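Local coordinates for ABC-type transport system, molybdenum-specific extracellular solute-binding protein (PDB 4KD5) that probably binds molybdate or tungstate outside the cell and delivers it to an ABC transporter, at residues A[9-14]-A[57-62]; A[87-92]-A[166-171]. All blocks are in the same frame, centred on the assembly; numbering follows the deposited sequence.

Interaction 1: A[9-14]-A[57-62]; sequences NISAAA and DLFISA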
loop_
_atom_site.group_PDB
_atom_site.type_symbol
_atom_site.label_atom_id
_atom_site.label_comp_id
_atom_site.label_asym_id
_atom_site.label_seq_id
_atom_site.Cartn_x
_atom_site.Cartn_y
_atom_site.Cartn_z
ATOM N N ASN A 9 -2.552 10.984 10.247
ATOM C CA ASN A 9 -2.524 12.370 10.687
ATOM C C ASN A 9 -2.431 13.302 9.490
ATOM O O ASN A 9 -1.444 13.277 8.749
ATOM C CB ASN A 9 -1.347 12.608 11.637
ATOM C CG ASN A 9 -1.611 12.087 13.032
ATOM O OD1 ASN A 9 -2.599 12.456 13.668
ATOM N ND2 ASN A 9 -0.735 11.213 13.512
ATOM N N ILE A 10 -3.462 14.114 9.290
ATOM C CA ILE A 10 -3.444 15.093 8.208
ATOM C C ILE A 10 -3.358 16.515 8.761
ATOM O O ILE A 10 -4.150 16.906 9.620
ATOM C CB ILE A 10 -4.672 14.963 7.281
ATOM C CG1 ILE A 10 -4.590 13.686 6.451
ATOM C CG2 ILE A 10 -4.763 16.149 6.336
ATOM C CD1 ILE A 10 -5.082 12.456 7.157
ATOM N N SER A 11 -2.384 17.279 8.277
ATOM C CA SER A 11 -2.299 18.701 8.595
ATOM C C SER A 11 -2.683 19.502 7.355
ATOM O O SER A 11 -2.145 19.268 6.272
ATOM C CB SER A 11 -0.893 19.072 9.056
ATOM O OG SER A 11 0.081 18.626 8.139
ATOM N N ALA A 12 -3.622 20.433 7.509
ATOM C CA ALA A 12 -4.131 21.207 6.381
ATOM C C ALA A 12 -4.255 22.674 6.744
ATOM O O ALA A 12 -4.352 23.020 7.918
ATOM C CB ALA A 12 -5.473 20.668 5.933
ATOM N N ALA A 13 -4.267 23.538 5.734
ATOM C CA ALA A 13 -4.492 24.959 5.964
ATOM C C ALA A 13 -5.874 25.137 6.576
ATOM O O ALA A 13 -6.837 24.521 6.117
ATOM C CB ALA A 13 -4.389 25.727 4.668
ATOM N N ALA A 14 -5.975 25.994 7.591
ATOM C CA ALA A 14 -7.222 26.180 8.338
ATOM C C ALA A 14 -8.416 26.633 7.495
ATOM O O ALA A 14 -9.549 26.648 7.976
ATOM C CB ALA A 14 -7.000 27.141 9.491
ATOM N N ASP A 57 1.207 12.493 8.492
ATOM C CA ASP A 57 1.153 11.559 7.371
ATOM C C ASP A 57 0.920 12.235 6.028
ATOM O O ASP A 57 1.578 11.910 5.043
ATOM C CB ASP A 57 0.075 10.495 7.608
ATOM C CG ASP A 57 0.353 9.647 8.826
ATOM O OD1 ASP A 57 1.368 8.926 8.824
ATOM O OD2 ASP A 57 -0.447 9.702 9.779
ATOM N N LEU A 58 -0.020 13.173 5.998
ATOM C CA LEU A 58 -0.319 13.928 4.788
ATOM C C LEU A 58 -0.359 15.420 5.123
ATOM O O LEU A 58 -0.768 15.803 6.224
ATOM C CB LEU A 58 -1.657 13.481 4.195
ATOM C CG LEU A 58 -1.955 13.848 2.739
ATOM C CD1 LEU A 58 -1.356 12.829 1.788
ATOM C CD2 LEU A 58 -3.452 13.941 2.512
ATOM N N PHE A 59 0.078 16.258 4.187
ATOM C CA PHE A 59 0.073 17.702 4.394
ATOM C C PHE A 59 -0.568 18.410 3.200
ATOM O O PHE A 59 -0.179 18.184 2.052
ATOM C CB PHE A 59 1.502 18.198 4.632
ATOM C CG PHE A 59 1.621 19.690 4.771
ATOM C CD1 PHE A 59 0.676 20.420 5.475
ATOM C CD2 PHE A 59 2.706 20.357 4.227
ATOM C CE1 PHE A 59 0.800 21.790 5.609
ATOM C CE2 PHE A 59 2.839 21.722 4.357
ATOM C CZ PHE A 59 1.885 22.443 5.049
ATOM N N ILE A 60 -1.565 19.247 3.480
ATOM C CA ILE A 60 -2.206 20.064 2.456
ATOM C C ILE A 60 -1.898 21.530 2.739
ATOM O O ILE A 60 -2.254 22.054 3.799
ATOM C CB ILE A 60 -3.727 19.862 2.445
ATOM C CG1 ILE A 60 -4.074 18.378 2.554
ATOM C CG2 ILE A 60 -4.334 20.462 1.189
ATOM C CD1 ILE A 60 -5.566 18.093 2.604
ATOM N N SER A 61 -1.246 22.197 1.791
ATOM C CA SER A 61 -0.764 23.554 2.020
ATOM C C SER A 61 -1.595 24.615 1.306
ATOM O O SER A 61 -2.376 24.304 0.412
ATOM C CB SER A 61 0.692 23.667 1.582
ATOM O OG SER A 61 1.381 24.568 2.414
ATOM N N ALA A 62 -1.405 25.872 1.702
ATOM C CA ALA A 62 -2.097 27.000 1.084
ATOM C C ALA A 62 -1.313 27.521 -0.114
ATOM O O ALA A 62 -1.874 28.142 -1.021
ATOM C CB ALA A 62 -2.314 28.114 2.092
#
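N9 and D57 meet through two hydrogen bonds at the start of a parallel strand pair, and L58 adds a third on N9 O. N9 N donates to D57 OD2, on the side of the anti lone pair of that oxygen. The bond is modelled short, so its exact geometry is doubtful. The D57 carboxylate turns back to N9 because CG lies beside its own backbone N (chi1 -62°). In return, N9 O accepts two donors, D57 N at 2.8 Å and L58 N at 3.1 Å. D57 N lies in the carbonyl plane, while L58 N is tilted 19° from it. The other D57 oxygen, OD1, bonds to S202 OG.

Regular parallel pairing follows. S11 N donates to L58 O at 3.0 Å, and I60 N to S11 O at 2.9 Å. The last rung, A13 N to I60 O, is weak.

I10, A12, L58 and I60 share one face of the sheet. I10 CG1 lies 3.7 Å from L58 CB, and these two side chains run alongside each other in the same direction. A12 CB meets I60 CB at 4.0 Å. F211 of helix 205-215 packs on I10 and L58. On the other face, the F59 ring brings its CD1 edge to S11, with S11 O near the ring plane and S11 OG 3.3 Å from CD1. Helices 43-52 and 65-72 pack against F59.

Strand 6-13 also pairs with strand 34-41, giving the 34-41, 6-13, 58-60 order known from type II periplasmic binding proteins. At the C-terminal end, A13 CB and A62 CB touch at 4.1 Å, and A62 N bonds to the predicted molybdate ligand S43. The chemistry implies a buried, mainly backbone-held pair, with its carboxylate at one end and small alanines beside the probable anion site at the other.

Interaction 2: A[87-92]-A[166-171]; sequences NDLVLI and FVYFSD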
loop_
_atom_site.group_PDB
_atom_site.type_symbol
_atom_site.label_atom_id
_atom_site.label_comp_id
_atom_site.label_asym_id
_atom_site.label_seq_id
_atom_site.Cartn_x
_atom_site.Cartn_y
_atom_site.Cartn_z
ATOM N N ASN A 87 -8.071 27.889 -5.980
ATOM C CA ASN A 87 -9.166 28.813 -5.737
ATOM C C ASN A 87 -9.293 29.805 -6.879
ATOM O O ASN A 87 -8.410 29.895 -7.732
ATOM C CB ASN A 87 -8.965 29.548 -4.412
ATOM C CG ASN A 87 -10.192 29.500 -3.531
ATOM O OD1 ASN A 87 -11.324 29.555 -4.019
ATOM N ND2 ASN A 87 -9.978 29.385 -2.224
ATOM N N ASP A 88 -10.399 30.537 -6.902
ATOM C CA ASP A 88 -10.579 31.600 -7.878
ATOM C C ASP A 88 -10.753 32.935 -7.177
ATOM O O ASP A 88 -11.391 33.009 -6.128
ATOM C CB ASP A 88 -11.782 31.314 -8.781
ATOM C CG ASP A 88 -11.382 30.699 -10.107
ATOM O OD1 ASP A 88 -10.277 31.015 -10.591
ATOM O OD2 ASP A 88 -12.166 29.904 -10.663
ATOM N N LEU A 89 -10.167 33.984 -7.750
ATOM C CA LEU A 89 -10.346 35.334 -7.227
ATOM C C LEU A 89 -11.586 35.910 -7.898
ATOM O O LEU A 89 -11.640 36.022 -9.127
ATOM C CB LEU A 89 -9.135 36.205 -7.549
ATOM C CG LEU A 89 -8.661 37.271 -6.558
ATOM C CD1 LEU A 89 -8.490 38.603 -7.247
ATOM C CD2 LEU A 89 -9.601 37.420 -5.386
ATOM N N VAL A 90 -12.588 36.262 -7.100
ATOM C CA VAL A 90 -13.852 36.726 -7.662
ATOM C C VAL A 90 -14.226 38.139 -7.239
ATOM O O VAL A 90 -13.749 38.646 -6.220
ATOM C CB VAL A 90 -15.012 35.757 -7.343
ATOM C CG1 VAL A 90 -14.745 34.393 -7.941
ATOM C CG2 VAL A 90 -15.215 35.644 -5.837
ATOM N N LEU A 91 -15.080 38.765 -8.043
ATOM C CA LEU A 91 -15.623 40.085 -7.741
ATOM C C LEU A 91 -17.031 39.935 -7.164
ATOM O O LEU A 91 -17.919 39.364 -7.804
ATOM C CB LEU A 91 -15.671 40.938 -9.009
ATOM C CG LEU A 91 -16.254 42.349 -8.903
ATOM C CD1 LEU A 91 -15.406 43.228 -8.002
ATOM C CD2 LEU A 91 -16.399 42.985 -10.278
ATOM N N ILE A 92 -17.238 40.444 -5.954
ATOM C CA ILE A 92 -18.543 40.333 -5.305
ATOM C C ILE A 92 -19.238 41.683 -5.107
ATOM O O ILE A 92 -18.600 42.738 -5.123
ATOM C CB ILE A 92 -18.446 39.630 -3.943
ATOM C CG1 ILE A 92 -17.527 40.407 -3.003
ATOM C CG2 ILE A 92 -17.973 38.188 -4.105
ATOM C CD1 ILE A 92 -17.587 39.935 -1.574
ATOM N N PHE A 166 -13.131 42.103 -3.631
ATOM C CA PHE A 166 -12.353 41.003 -4.194
ATOM C C PHE A 166 -12.131 39.932 -3.136
ATOM O O PHE A 166 -11.687 40.222 -2.023
ATOM C CB PHE A 166 -11.018 41.500 -4.751
ATOM C CG PHE A 166 -11.123 42.095 -6.124
ATOM C CD1 PHE A 166 -11.088 41.281 -7.245
ATOM C CD2 PHE A 166 -11.265 43.464 -6.297
ATOM C CE1 PHE A 166 -11.188 41.820 -8.517
ATOM C CE2 PHE A 166 -11.365 44.008 -7.568
ATOM C CZ PHE A 166 -11.326 43.185 -8.678
ATOM N N VAL A 167 -12.441 38.690 -3.491
ATOM C CA VAL A 167 -12.510 37.621 -2.508
ATOM C C VAL A 167 -12.343 36.265 -3.202
ATOM O O VAL A 167 -12.499 36.180 -4.416
ATOM C CB VAL A 167 -13.848 37.727 -1.739
ATOM C CG1 VAL A 167 -14.827 36.667 -2.194
ATOM C CG2 VAL A 167 -13.627 37.652 -0.247
ATOM N N TYR A 168 -11.990 35.220 -2.455
ATOM C CA TYR A 168 -11.941 33.873 -3.031
ATOM C C TYR A 168 -13.358 33.342 -3.230
ATOM O O TYR A 168 -14.260 33.699 -2.477
ATOM C CB TYR A 168 -11.154 32.913 -2.136
ATOM C CG TYR A 168 -9.665 33.152 -2.102
ATOM C CD1 TYR A 168 -9.038 33.909 -3.079
ATOM C CD2 TYR A 168 -8.884 32.611 -1.094
ATOM C CE1 TYR A 168 -7.675 34.124 -3.048
ATOM C CE2 TYR A 168 -7.525 32.819 -1.057
ATOM C CZ TYR A 168 -6.927 33.578 -2.037
ATOM O OH TYR A 168 -5.574 33.788 -2.005
ATOM N N PHE A 169 -13.563 32.484 -4.223
ATOM C CA PHE A 169 -14.893 31.928 -4.443
ATOM C C PHE A 169 -15.347 31.105 -3.242
ATOM O O PHE A 169 -16.526 31.095 -2.898
ATOM C CB PHE A 169 -14.929 31.078 -5.706
ATOM C CG PHE A 169 -16.316 30.711 -6.138
ATOM C CD1 PHE A 169 -17.227 31.697 -6.490
ATOM C CD2 PHE A 169 -16.710 29.385 -6.199
ATOM C CE1 PHE A 169 -18.507 31.365 -6.889
ATOM C CE2 PHE A 169 -17.993 29.046 -6.601
ATOM C CZ PHE A 169 -18.892 30.038 -6.946
ATOM N N SER A 170 -14.400 30.425 -2.602
ATOM C CA SER A 170 -14.708 29.581 -1.450
ATOM C C SER A 170 -15.192 30.386 -0.246
ATOM O O SER A 170 -15.826 29.838 0.659
ATOM C CB SER A 170 -13.506 28.720 -1.064
ATOM O OG SER A 170 -12.370 29.502 -0.778
ATOM N N ASP A 171 -14.891 31.683 -0.238
ATOM C CA ASP A 171 -15.358 32.569 0.824
ATOM C C ASP A 171 -16.792 33.029 0.575
ATOM O O ASP A 171 -17.391 33.694 1.417
ATOM C CB ASP A 171 -14.444 33.791 0.941
ATOM C CG ASP A 171 -13.022 33.433 1.332
ATOM O OD1 ASP A 171 -12.834 32.540 2.185
ATOM O OD2 ASP A 171 -12.089 34.063 0.790
#
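V90 and V167 form the hydrogen-bonded pair of a short antiparallel ladder that joins strands 82-94 and 164-168 in the second lobe of this periplasmic binding protein fold. V90 N donates to V167 O at 2.7 Å, nearly straight on to the carbonyl. V167 N returns a bond to V90 O. The strands are strongly twisted: the N-to-C directions of the short segments are 130° apart, well off antiparallel.

V90 and V167 share one face; V167 CG1 meets V90 CG2 at 3.8 Å and also I92 CG2 at 4.0 Å. L89, L91, F166 and Y168 lie on the other. L91 CD1 sits over one face of the F166 ring in a CH-pi contact, displaced toward the rim. L89 CD1 touches F166 CD1 at 3.7 Å, the two side chains crossing at about a right angle. Helix 122-133 covers this side.

Past Y168, a predicted molybdate ligand, the chain enters a 3-10 turn. F169 N there bonds to D88 O at 2.9 Å. N87 CB stands over a face of the Y168 ring. N87 ND2 also bonds to Y194 OH, and it donates to S170 OG at 2.8 Å, with that oxygen only 4° out of the N87 amide plane.

How the interactions relate
Interaction 1 belongs to one lobe and interaction 2 to the other. Their centres are 22 Å apart and their nearest atoms about 7 Å, without touching. Strand 193-198 relates them, since it pairs with both 58-60 and 82-94. Both contacts end near predicted molybdate ligands: the C-terminal ends of both strands in interaction 1, that of strand 164-168 alone in interaction 2. The A62 side chain is about 3 Å from that of S43, and A13 about 5 Å from S15. The Y168 side chain is about 4 Å from that of A123; V167 is as close to V150. This is consistent with an anion site between lobes. The A62 side chain is about 7 Å, and that of Y168 about 8 Å, from a bound 2-butanol.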